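Pyruvate kinase 1 (PDB 4KCW) catalyses the transfer of phosphate from phosphoenolpyruvate to ADP, giving pyruvate and ATP, and is probably activated by fructose 2,6-bisphosphate. Local coordinates at residues I237-N242 and G258-R263; P292-T297 and C327-G332; V479-H484 and Q492-Y497; L187-E192 and S212-A217. All coordinates share one frame; numbering follows the deposited sequence.

Contact 1 of 4, residues I237-N242 and G258-R263; sequences ISKIEN and GIMVAR. With MG (magnesium ion), chain C; OXL (oxalate ion), chain E.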
# COMPACT_ATOMS: atom_id res chain seq x y z
N ILE A 237 -0.69 9.61 -35.34
CA ILE A 237 0.29 9.07 -34.42
C ILE A 237 1.63 9.78 -34.67
O ILE A 237 2.21 9.65 -35.76
CB ILE A 237 0.45 7.55 -34.66
CG1 ILE A 237 -0.92 6.89 -34.87
CG2 ILE A 237 1.26 6.90 -33.55
CD1 ILE A 237 -1.76 6.84 -33.62
N SER A 238 2.09 10.57 -33.70
CA SER A 238 3.37 11.27 -33.85
C SER A 238 4.52 10.35 -33.51
O SER A 238 4.54 9.70 -32.46
CB SER A 238 3.41 12.51 -32.96
OG SER A 238 2.33 13.37 -33.23
N LYS A 239 5.49 10.30 -34.41
CA LYS A 239 6.68 9.51 -34.17
C LYS A 239 7.69 10.33 -33.40
O LYS A 239 8.06 11.42 -33.83
CB LYS A 239 7.26 9.07 -35.50
CG LYS A 239 6.37 8.12 -36.26
CD LYS A 239 6.89 7.86 -37.67
CE LYS A 239 8.25 7.18 -37.66
NZ LYS A 239 8.64 6.74 -39.03
N ILE A 240 8.05 9.88 -32.19
CA ILE A 240 9.12 10.52 -31.40
C ILE A 240 10.46 9.89 -31.76
O ILE A 240 10.64 8.67 -31.68
CB ILE A 240 8.90 10.36 -29.88
CG1 ILE A 240 7.51 10.85 -29.47
CG2 ILE A 240 9.99 11.12 -29.12
CD1 ILE A 240 7.24 12.26 -29.90
N GLU A 241 11.40 10.74 -32.14
CA GLU A 241 12.50 10.32 -32.99
C GLU A 241 13.74 11.16 -32.74
O GLU A 241 14.81 10.81 -33.19
CB GLU A 241 12.10 10.42 -34.47
CG GLU A 241 11.42 9.19 -34.99
CD GLU A 241 11.55 9.03 -36.50
OE1 GLU A 241 12.36 8.19 -36.92
OE2 GLU A 241 10.76 9.66 -37.24
N ASN A 242 13.59 12.28 -32.03
CA ASN A 242 14.76 13.09 -31.67
C ASN A 242 14.66 13.71 -30.29
O ASN A 242 13.64 13.57 -29.58
CB ASN A 242 15.00 14.18 -32.70
CG ASN A 242 13.73 14.95 -33.02
OD1 ASN A 242 12.99 15.32 -32.11
ND2 ASN A 242 13.39 15.03 -34.30
N GLY A 258 -2.11 9.64 -30.73
CA GLY A 258 -1.26 8.54 -30.25
C GLY A 258 0.19 8.81 -30.61
O GLY A 258 0.50 9.76 -31.33
N ILE A 259 1.06 7.88 -30.23
CA ILE A 259 2.49 8.10 -30.27
C ILE A 259 3.15 6.81 -30.69
O ILE A 259 2.70 5.69 -30.32
CB ILE A 259 3.03 8.47 -28.87
CG1 ILE A 259 2.53 9.85 -28.44
CG2 ILE A 259 4.55 8.39 -28.81
CD1 ILE A 259 2.96 10.94 -29.39
N MET A 260 4.16 6.94 -31.54
CA MET A 260 5.12 5.88 -31.75
C MET A 260 6.47 6.26 -31.18
O MET A 260 6.97 7.36 -31.42
CB MET A 260 5.27 5.58 -33.22
CG MET A 260 6.23 4.44 -33.48
SD MET A 260 6.66 4.34 -35.21
CE MET A 260 5.06 4.09 -36.00
N VAL A 261 7.05 5.36 -30.38
CA VAL A 261 8.45 5.45 -30.04
C VAL A 261 9.26 4.87 -31.16
O VAL A 261 9.32 3.65 -31.33
CB VAL A 261 8.77 4.67 -28.76
CG1 VAL A 261 10.20 4.94 -28.32
CG2 VAL A 261 7.78 5.01 -27.67
N ALA A 262 9.81 5.74 -31.98
CA ALA A 262 10.52 5.33 -33.18
C ALA A 262 11.98 5.12 -32.85
O ALA A 262 12.80 6.02 -33.05
CB ALA A 262 10.37 6.41 -34.26
N ARG A 263 12.32 3.94 -32.33
CA ARG A 263 13.59 3.76 -31.66
C ARG A 263 14.77 3.81 -32.61
O ARG A 263 15.87 4.20 -32.20
CB ARG A 263 13.58 2.48 -30.87
CG ARG A 263 12.47 2.49 -29.81
CD ARG A 263 12.59 1.30 -28.89
NE ARG A 263 12.57 0.10 -29.67
CZ ARG A 263 12.71 -1.11 -29.15
NH1 ARG A 263 12.90 -1.24 -27.85
NH2 ARG A 263 12.70 -2.17 -29.94
MG MG C . 12.70 7.16 -38.54
C1 OXL E . 11.16 4.81 -37.57
C2 OXL E . 12.39 4.64 -36.65
O1 OXL E . 10.16 4.01 -37.45
O2 OXL E . 13.32 5.48 -36.82
O3 OXL E . 11.19 5.80 -38.32
O4 OXL E . 12.39 3.74 -35.75
O HOH W 1 11.34 8.62 -39.53
O HOH W 2 13.19 5.89 -39.94

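Contact 2 of 4, residues P292-T297 and C327-G332; sequences PVICAT and CVMLSG. With OXL (oxalate ion), chain E.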
# COMPACT_ATOMS: atom_id res chain seq x y z
N PRO A 292 -3.26 5.51 -27.54
CA PRO A 292 -2.47 4.40 -28.06
C PRO A 292 -0.99 4.75 -28.25
O PRO A 292 -0.65 5.87 -28.68
CB PRO A 292 -3.11 4.10 -29.42
CG PRO A 292 -4.01 5.23 -29.70
CD PRO A 292 -4.40 5.84 -28.40
N VAL A 293 -0.14 3.79 -27.97
CA VAL A 293 1.25 3.97 -28.17
C VAL A 293 1.88 2.70 -28.76
O VAL A 293 1.49 1.55 -28.45
CB VAL A 293 1.93 4.40 -26.85
CG1 VAL A 293 1.74 3.33 -25.78
CG2 VAL A 293 3.41 4.75 -27.08
N ILE A 294 2.79 2.93 -29.70
CA ILE A 294 3.38 1.88 -30.48
C ILE A 294 4.86 1.90 -30.22
O ILE A 294 5.50 2.94 -30.33
CB ILE A 294 3.17 2.14 -31.96
CG1 ILE A 294 1.69 2.32 -32.27
CG2 ILE A 294 3.77 1.02 -32.79
CD1 ILE A 294 1.43 2.60 -33.73
N CYS A 295 5.38 0.78 -29.79
CA CYS A 295 6.79 0.59 -29.73
C CYS A 295 7.31 0.01 -31.05
O CYS A 295 6.78 -0.96 -31.56
CB CYS A 295 7.13 -0.33 -28.59
SG CYS A 295 8.90 -0.42 -28.31
N ALA A 296 8.41 0.58 -31.57
CA ALA A 296 8.88 0.26 -32.92
C ALA A 296 10.41 0.08 -33.03
O ALA A 296 11.19 0.74 -32.33
CB ALA A 296 8.39 1.30 -33.91
N THR A 297 10.81 -0.91 -33.84
CA THR A 297 12.07 -0.91 -34.59
C THR A 297 13.11 -1.87 -34.02
O THR A 297 13.52 -1.75 -32.87
CB THR A 297 12.68 0.48 -34.78
OG1 THR A 297 11.79 1.29 -35.58
CG2 THR A 297 14.05 0.35 -35.49
N CYS A 327 0.79 -1.48 -28.83
CA CYS A 327 1.20 -2.14 -30.06
C CYS A 327 2.67 -2.33 -30.10
O CYS A 327 3.43 -1.43 -29.71
CB CYS A 327 0.84 -1.30 -31.29
SG CYS A 327 -0.90 -0.95 -31.49
N VAL A 328 3.07 -3.36 -30.84
CA VAL A 328 4.45 -3.50 -31.21
C VAL A 328 4.54 -3.60 -32.71
O VAL A 328 3.56 -3.94 -33.36
CB VAL A 328 5.09 -4.73 -30.54
CG1 VAL A 328 5.36 -4.42 -29.08
CG2 VAL A 328 4.15 -5.94 -30.64
N MET A 329 5.66 -3.13 -33.26
CA MET A 329 5.80 -2.92 -34.69
C MET A 329 6.95 -3.74 -35.31
O MET A 329 8.00 -3.95 -34.69
CB MET A 329 6.00 -1.46 -34.99
CG MET A 329 5.83 -1.12 -36.45
SD MET A 329 5.80 0.67 -36.70
CE MET A 329 7.42 0.91 -37.43
N LEU A 330 6.76 -4.13 -36.57
CA LEU A 330 7.82 -4.76 -37.35
C LEU A 330 8.10 -3.91 -38.56
O LEU A 330 7.17 -3.36 -39.17
CB LEU A 330 7.41 -6.15 -37.79
CG LEU A 330 7.20 -7.08 -36.61
CD1 LEU A 330 6.25 -8.19 -36.97
CD2 LEU A 330 8.54 -7.63 -36.14
N SER A 331 9.37 -3.80 -38.91
CA SER A 331 9.75 -2.97 -40.04
C SER A 331 10.42 -3.76 -41.16
O SER A 331 9.74 -4.45 -41.91
CB SER A 331 10.58 -1.77 -39.58
OG SER A 331 9.73 -0.85 -38.91
N GLY A 332 11.74 -3.70 -41.24
CA GLY A 332 12.49 -4.59 -42.12
C GLY A 332 12.06 -6.05 -42.04
O GLY A 332 12.04 -6.75 -43.07
C1 OXL E . 11.16 4.81 -37.57
C2 OXL E . 12.39 4.64 -36.65
O1 OXL E . 10.16 4.01 -37.45
O2 OXL E . 13.32 5.48 -36.82
O3 OXL E . 11.19 5.80 -38.32
O4 OXL E . 12.39 3.74 -35.75
O HOH W 3 10.73 -4.00 -35.23
O HOH W 4 10.79 1.35 -37.92

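Contact 3 of 4, residues V479-H484 and Q492-Y497; sequences VVHADH and QTRLIY. With FDP (2,6-di-O-phosphono-beta-D-fructofuranose), chain F.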
# COMPACT_ATOMS: atom_id res chain seq x y z
N VAL A 479 -21.41 -4.91 -20.03
CA VAL A 479 -21.92 -4.26 -21.21
C VAL A 479 -22.08 -2.76 -20.94
O VAL A 479 -22.76 -2.35 -19.97
CB VAL A 479 -23.29 -4.82 -21.57
CG1 VAL A 479 -23.88 -4.06 -22.76
CG2 VAL A 479 -23.20 -6.31 -21.83
N VAL A 480 -21.46 -1.94 -21.80
CA VAL A 480 -21.38 -0.49 -21.57
C VAL A 480 -21.97 0.25 -22.76
O VAL A 480 -21.54 0.04 -23.88
CB VAL A 480 -19.92 -0.06 -21.34
CG1 VAL A 480 -19.78 1.45 -21.37
CG2 VAL A 480 -19.44 -0.58 -20.01
N HIS A 481 -23.04 0.99 -22.53
CA HIS A 481 -23.53 1.99 -23.51
C HIS A 481 -24.39 3.03 -22.83
O HIS A 481 -24.37 3.15 -21.60
CB HIS A 481 -24.31 1.31 -24.62
CG HIS A 481 -25.33 0.32 -24.14
ND1 HIS A 481 -26.55 0.70 -23.65
CD2 HIS A 481 -25.34 -1.09 -24.16
CE1 HIS A 481 -27.26 -0.40 -23.31
NE2 HIS A 481 -26.53 -1.50 -23.65
N ALA A 482 -25.19 3.77 -23.59
CA ALA A 482 -26.10 4.76 -22.96
C ALA A 482 -27.41 4.07 -22.57
O ALA A 482 -27.76 3.06 -23.14
CB ALA A 482 -26.37 5.94 -23.90
N ASP A 483 -28.13 4.64 -21.61
CA ASP A 483 -29.53 4.27 -21.43
C ASP A 483 -30.39 4.78 -22.58
O ASP A 483 -29.89 5.22 -23.61
CB ASP A 483 -30.05 4.75 -20.06
CG ASP A 483 -30.12 6.30 -19.93
OD1 ASP A 483 -30.32 7.03 -20.93
OD2 ASP A 483 -30.11 6.76 -18.78
N HIS A 484 -31.70 4.79 -22.40
CA HIS A 484 -32.58 5.09 -23.51
C HIS A 484 -32.66 6.54 -23.88
O HIS A 484 -33.08 6.86 -24.97
CB HIS A 484 -33.95 4.47 -23.31
CG HIS A 484 -33.96 2.95 -23.47
ND1 HIS A 484 -35.08 2.25 -23.74
CD2 HIS A 484 -32.91 2.01 -23.42
CE1 HIS A 484 -34.78 0.93 -23.82
NE2 HIS A 484 -33.46 0.79 -23.62
N GLN A 492 -24.09 4.15 -18.79
CA GLN A 492 -24.73 2.96 -18.22
C GLN A 492 -23.83 1.73 -18.32
O GLN A 492 -23.26 1.48 -19.37
CB GLN A 492 -26.06 2.70 -18.95
CG GLN A 492 -26.83 1.53 -18.41
CD GLN A 492 -28.06 1.23 -19.23
OE1 GLN A 492 -28.06 0.31 -20.05
NE2 GLN A 492 -29.13 2.01 -19.03
N THR A 493 -23.85 0.90 -17.28
CA THR A 493 -23.15 -0.39 -17.28
C THR A 493 -24.14 -1.46 -16.86
O THR A 493 -24.77 -1.33 -15.82
CB THR A 493 -22.04 -0.45 -16.21
OG1 THR A 493 -21.15 0.67 -16.33
CG2 THR A 493 -21.23 -1.76 -16.33
N ARG A 494 -24.20 -2.55 -17.63
CA ARG A 494 -24.96 -3.71 -17.20
C ARG A 494 -24.04 -4.92 -17.04
O ARG A 494 -23.14 -5.15 -17.85
CB ARG A 494 -26.06 -4.04 -18.21
CG ARG A 494 -27.19 -3.05 -18.27
CD ARG A 494 -27.57 -2.80 -19.72
NE ARG A 494 -28.40 -3.87 -20.21
CZ ARG A 494 -28.45 -4.29 -21.46
NH1 ARG A 494 -29.26 -5.29 -21.77
NH2 ARG A 494 -27.74 -3.69 -22.40
N LEU A 495 -24.38 -5.78 -16.09
CA LEU A 495 -23.86 -7.13 -16.12
C LEU A 495 -24.91 -8.09 -16.63
O LEU A 495 -25.99 -8.21 -16.05
CB LEU A 495 -23.39 -7.54 -14.76
CG LEU A 495 -21.96 -7.11 -14.50
CD1 LEU A 495 -21.81 -5.56 -14.60
CD2 LEU A 495 -21.52 -7.64 -13.13
N ILE A 496 -24.50 -8.90 -17.59
CA ILE A 496 -25.41 -9.69 -18.43
C ILE A 496 -24.90 -11.15 -18.46
O ILE A 496 -23.74 -11.40 -18.76
CB ILE A 496 -25.37 -9.14 -19.89
CG1 ILE A 496 -25.96 -7.75 -19.94
CG2 ILE A 496 -26.09 -10.06 -20.84
CD1 ILE A 496 -27.16 -7.62 -19.05
N TYR A 497 -25.77 -12.10 -18.23
CA TYR A 497 -25.42 -13.49 -18.52
C TYR A 497 -25.69 -13.76 -19.96
O TYR A 497 -26.77 -13.41 -20.46
CB TYR A 497 -26.21 -14.43 -17.67
CG TYR A 497 -25.83 -14.40 -16.23
CD1 TYR A 497 -26.61 -13.73 -15.30
CD2 TYR A 497 -24.65 -14.99 -15.79
CE1 TYR A 497 -26.29 -13.72 -13.96
CE2 TYR A 497 -24.32 -15.00 -14.43
CZ TYR A 497 -25.15 -14.36 -13.52
OH TYR A 497 -24.86 -14.32 -12.19
P1 FDP F . -25.68 5.40 -29.58
O1P FDP F . -26.53 4.43 -28.89
O2P FDP F . -25.16 4.89 -30.95
O3P FDP F . -26.39 6.79 -29.84
O1 FDP F . -25.33 8.38 -27.92
C1 FDP F . -25.52 7.13 -27.23
C2 FDP F . -24.28 6.25 -27.49
O2 FDP F . -24.31 5.77 -28.79
C3 FDP F . -24.08 5.14 -26.47
O3 FDP F . -24.99 4.05 -26.66
C4 FDP F . -22.70 4.72 -26.87
O4 FDP F . -22.11 3.87 -25.88
C5 FDP F . -21.99 6.09 -26.96
O5 FDP F . -23.05 7.03 -27.35
C6 FDP F . -20.90 6.04 -28.04
O6 FDP F . -20.03 7.18 -27.96
P2 FDP F . -18.61 7.18 -28.67
O4P FDP F . -17.64 6.15 -28.10
O5P FDP F . -18.90 6.96 -30.23
O6P FDP F . -17.99 8.68 -28.55

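Contact 4 of 4, residues L187-E192 and S212-A217; sequences LPAVSE and SFIRTA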
# COMPACT_ATOMS: atom_id res chain seq x y z
N LEU A 187 14.05 21.69 -41.13
CA LEU A 187 13.23 21.30 -42.25
C LEU A 187 11.78 21.20 -41.80
O LEU A 187 11.51 21.02 -40.61
CB LEU A 187 13.71 19.95 -42.79
CG LEU A 187 14.97 19.98 -43.66
CD1 LEU A 187 15.84 18.76 -43.39
CD2 LEU A 187 14.58 20.08 -45.14
N PRO A 188 10.82 21.35 -42.75
CA PRO A 188 9.40 21.27 -42.36
C PRO A 188 9.02 19.85 -41.89
O PRO A 188 9.53 18.84 -42.42
CB PRO A 188 8.66 21.60 -43.66
CG PRO A 188 9.61 21.18 -44.76
CD PRO A 188 11.01 21.38 -44.22
N ALA A 189 8.13 19.76 -40.90
CA ALA A 189 7.41 18.51 -40.65
C ALA A 189 6.63 18.04 -41.89
O ALA A 189 6.62 16.85 -42.21
CB ALA A 189 6.49 18.65 -39.45
N VAL A 190 6.00 18.99 -42.60
CA VAL A 190 5.33 18.65 -43.86
C VAL A 190 5.92 19.34 -45.09
O VAL A 190 5.58 20.47 -45.41
CB VAL A 190 3.78 18.78 -43.78
CG1 VAL A 190 3.38 20.15 -43.27
CG2 VAL A 190 3.15 18.48 -45.14
N SER A 191 6.82 18.64 -45.75
CA SER A 191 7.36 19.09 -47.01
C SER A 191 6.32 18.99 -48.12
O SER A 191 5.30 18.29 -47.98
CB SER A 191 8.56 18.25 -47.39
OG SER A 191 8.12 17.03 -47.97
N GLU A 192 6.62 19.66 -49.24
CA GLU A 192 5.92 19.44 -50.49
C GLU A 192 5.69 17.95 -50.81
O GLU A 192 4.58 17.56 -51.19
CB GLU A 192 6.68 20.13 -51.64
CG GLU A 192 6.03 21.42 -52.11
CD GLU A 192 4.52 21.28 -52.29
OE1 GLU A 192 3.75 21.79 -51.43
OE2 GLU A 192 4.10 20.54 -53.23
N SER A 212 6.52 11.22 -39.16
CA SER A 212 7.92 11.13 -38.78
C SER A 212 8.49 12.44 -38.18
O SER A 212 8.08 13.55 -38.56
CB SER A 212 8.75 10.66 -39.96
OG SER A 212 8.24 9.44 -40.48
N PHE A 213 9.34 12.31 -37.16
CA PHE A 213 10.17 13.43 -36.67
C PHE A 213 9.39 14.59 -36.05
O PHE A 213 9.88 15.71 -35.99
CB PHE A 213 11.10 13.97 -37.77
CG PHE A 213 12.22 13.02 -38.14
CD1 PHE A 213 13.29 12.82 -37.27
CD2 PHE A 213 12.16 12.27 -39.33
CE1 PHE A 213 14.30 11.92 -37.59
CE2 PHE A 213 13.15 11.35 -39.65
CZ PHE A 213 14.23 11.18 -38.78
N ILE A 214 8.19 14.32 -35.57
CA ILE A 214 7.44 15.35 -34.87
C ILE A 214 8.26 15.87 -33.71
O ILE A 214 8.67 15.11 -32.83
CB ILE A 214 6.11 14.81 -34.36
CG1 ILE A 214 5.19 14.51 -35.55
CG2 ILE A 214 5.47 15.80 -33.42
CD1 ILE A 214 4.93 15.71 -36.45
N ARG A 215 8.54 17.17 -33.70
CA ARG A 215 9.25 17.76 -32.58
C ARG A 215 8.47 18.79 -31.76
O ARG A 215 8.93 19.23 -30.70
CB ARG A 215 10.62 18.30 -33.01
CG ARG A 215 10.58 19.27 -34.17
CD ARG A 215 11.80 19.09 -35.05
NE ARG A 215 11.46 18.33 -36.25
CZ ARG A 215 11.43 18.84 -37.48
NH1 ARG A 215 11.84 20.09 -37.70
NH2 ARG A 215 11.02 18.10 -38.48
N THR A 216 7.26 19.14 -32.21
CA THR A 216 6.41 20.13 -31.48
C THR A 216 4.93 19.89 -31.71
O THR A 216 4.52 19.39 -32.78
CB THR A 216 6.71 21.61 -31.89
OG1 THR A 216 6.38 21.80 -33.27
CG2 THR A 216 8.16 22.00 -31.63
N ALA A 217 4.11 20.35 -30.77
CA ALA A 217 2.68 20.32 -30.97
C ALA A 217 2.29 21.10 -32.21
O ALA A 217 1.43 20.66 -32.97
CB ALA A 217 1.96 20.84 -29.75
O HOH W 5 6.28 14.07 -40.70

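Contact 1 of 4, residues I237-N242 and G258-R263
Lys239 starts with CG trans to its own carbonyl carbon (chi1 -66°) and bends at chi3, while Met260 sends CG trans to its backbone N (chi1 -178°). The two chains therefore run side by side in the same direction, with Lys239 CG 3.9 Å from Met260 SD. The lysine ends at the ligand: its NZ donates to O3 of oxalate at 2.8 Å. It also pairs with Asp84 and bonds to Ser212. Glu241 binds the magnesium ion through OE1 at 1.9 Å, and its OE2 accepts a bond from a water on the same metal. Oxalate O2 and O3, a second water and Asp265 complete the site. Oxalate probably mimics the enolate of pyruvate here.

Four backbone bonds join the parallel strands. Ile240 N donates to Met260 O at 2.8 Å, and Met260 N donates to Ser238 O. On the face opposite Lys239 and Met260, Ile240 CG1 touches Ile259 CG2 at 3.9 Å. This face turns to the outer helices of the barrel: Ile259 packs on helices 249-255 and 275-289. Strand 208-211 flanks the pair at 235-240, and strand 293-296 flanks it at 258-262.

Contact 2 of 4, residues P292-T297 and C327-G332
Cys327 uses both its backbone polar atoms on the neighbouring strand. Its N donates to Val293 O at 3.1 Å. Its O accepts from Cys295 N at 2.9 Å. The next bond, from Met329 N to Cys295 O, is bent and weak. Beyond it water takes over. Met329 O accepts from a water at 2.8 Å, and Thr297 N makes a weak, long bond to the same water.

A second water sits between Thr297 OG1, Ser331 OG and O1 of oxalate. It donates to the threonine hydroxyl and to the ligand, and lies 2.6 Å from Ser331 OG. Thr297 OG1 in turn donates to oxalate O4 over a short 2.5 Å. The carbonyls of Ala296 and Thr297 are taken by the guanidinium of Arg263. Val293 N is bonded to the side chain of Asp326.

Apolar contacts accompany these bonds. Met329 sends CG trans to its backbone N (chi1 -166°), and its bent end brings CE to 3.7 Å from Ala296 CB. Ile294 CG1 meets Cys327 CB at 3.8 Å.

Strands 293-296 and 327-330 form a beta-alpha-beta crossover with helix 311-323. They are the last two strands of the TIM barrel, and oxalate lies at their C-terminal ends, the usual place for the active site of this fold.

Contact 3 of 4, residues V479-H484 and Q492-Y497
The imidazole of His481 meets the guanidinium of Arg494 at its edge. Arg494 NH2 lies in the ring plane, 2.8 Å from His481 NE2, but the bond is bent and weak. Both groups sit on the beta hairpin of strands 476-481 and 492-497. Their planes stand 63° apart, so they do not stack. The Gln492 side chain runs alongside the ring in the same direction, its amide turned 58° from it, with Gln492 OE1 placed obliquely 3.4 Å from His481 CE1. At the other ring nitrogen, His481 ND1 donates to Ala482 O at 2.7 Å. Ala482 O lies in the ring plane, while ND1 comes from above the plane of that carbonyl. This bond fixes the ring rotation and is consistent with a proton on ND1. The histidine CG sits between its backbone N and carbonyl carbon (chi1 48°), and the ring end comes close to Gln492 and Arg494.

Val479 and Arg494 form a hydrogen-bonded antiparallel pair, with Val479 N to Arg494 O and Arg494 N to Val479 O both 2.8 Å. The second such pair, His481 with Gln492, is looser, and one of its two bonds is weak.

Past the strand, Ala482 N donates to O3 of the bound fructose 2,6-bisphosphate at 3.1 Å, in what is probably the effector site. Residues 492-494 continue the sheet into a neighbouring subunit. Asp483 OD1 accepts from Ser485 N, and OD2 makes a salt bridge with Arg494 of that subunit. Further along the hairpin Val479 CG2 packs on Ile496 CG1 at 3.6 Å.

Contact 4 of 4, residues L187-E192 and S212-A217
Arg215 reaches across to the backbone of Leu187, with NH1 donating to Leu187 O at 3.1 Å. The bond is nearly straight (170°) and lies both in the carbonyl plane and in the guanidinium plane. The arginine gets there by a folded conformation. Its CG takes the crowded position between the backbone N and the carbonyl carbon (chi1 54°), and bends at chi2 and chi3 turn the chain back. Its NE then donates to Phe213 O, also at 3.1 Å, close to the same plane. Two carbonyls along the guanidinium edge thus fix the rotation of the group in this conformer. A second conformer is modelled, so the grip is that of one conformer alone.

Residues 212-217 form the beta-to-alpha loop after strand 208-211 of the TIM barrel, and residues 187-192 lead into helix 192-203. Each segment carries an N-cap just before its helix. Ser191 OG accepts from Asp194 N, and Thr216 OG1 accepts from Gln219 N at the start of helix 217-226.

Ile214 has its CB turned from residues 187-192, yet its branch CG1 beside the backbone N (chi1 -69°) carries CD1 back to 4.5 Å from Ala189 CB. Its side chain also packs on Val220 and Ile252. The small Ala189 side chain rests on Gln219 and Glu222 of helix 217-226. One water donates to both backbones, to Ala189 O at 3.2 Å and to Ser212 O at 2.8 Å.

Contacts 1 and 2 are buried neighbours in the barrel sheet: strands 258-262 and 293-296 are themselves hydrogen-bonded, and both contacts touch oxalate. Contact 1 brings charge and magnesium to the ligand, contact 2 a hydroxyl and one water. Contact 4 joins loops on the same barrel, partly at its surface. It has no strand pairing and depends mainly on one arginine, a water and a light apolar touch, but its Ser212 touches Lys239 of contact 1. Contact 3 stands apart, with its centre about 36 Å from that of contact 1, in the alpha/beta domain. It is an antiparallel hairpin, against the parallel pairs of the barrel, and is buried partly by a neighbouring subunit.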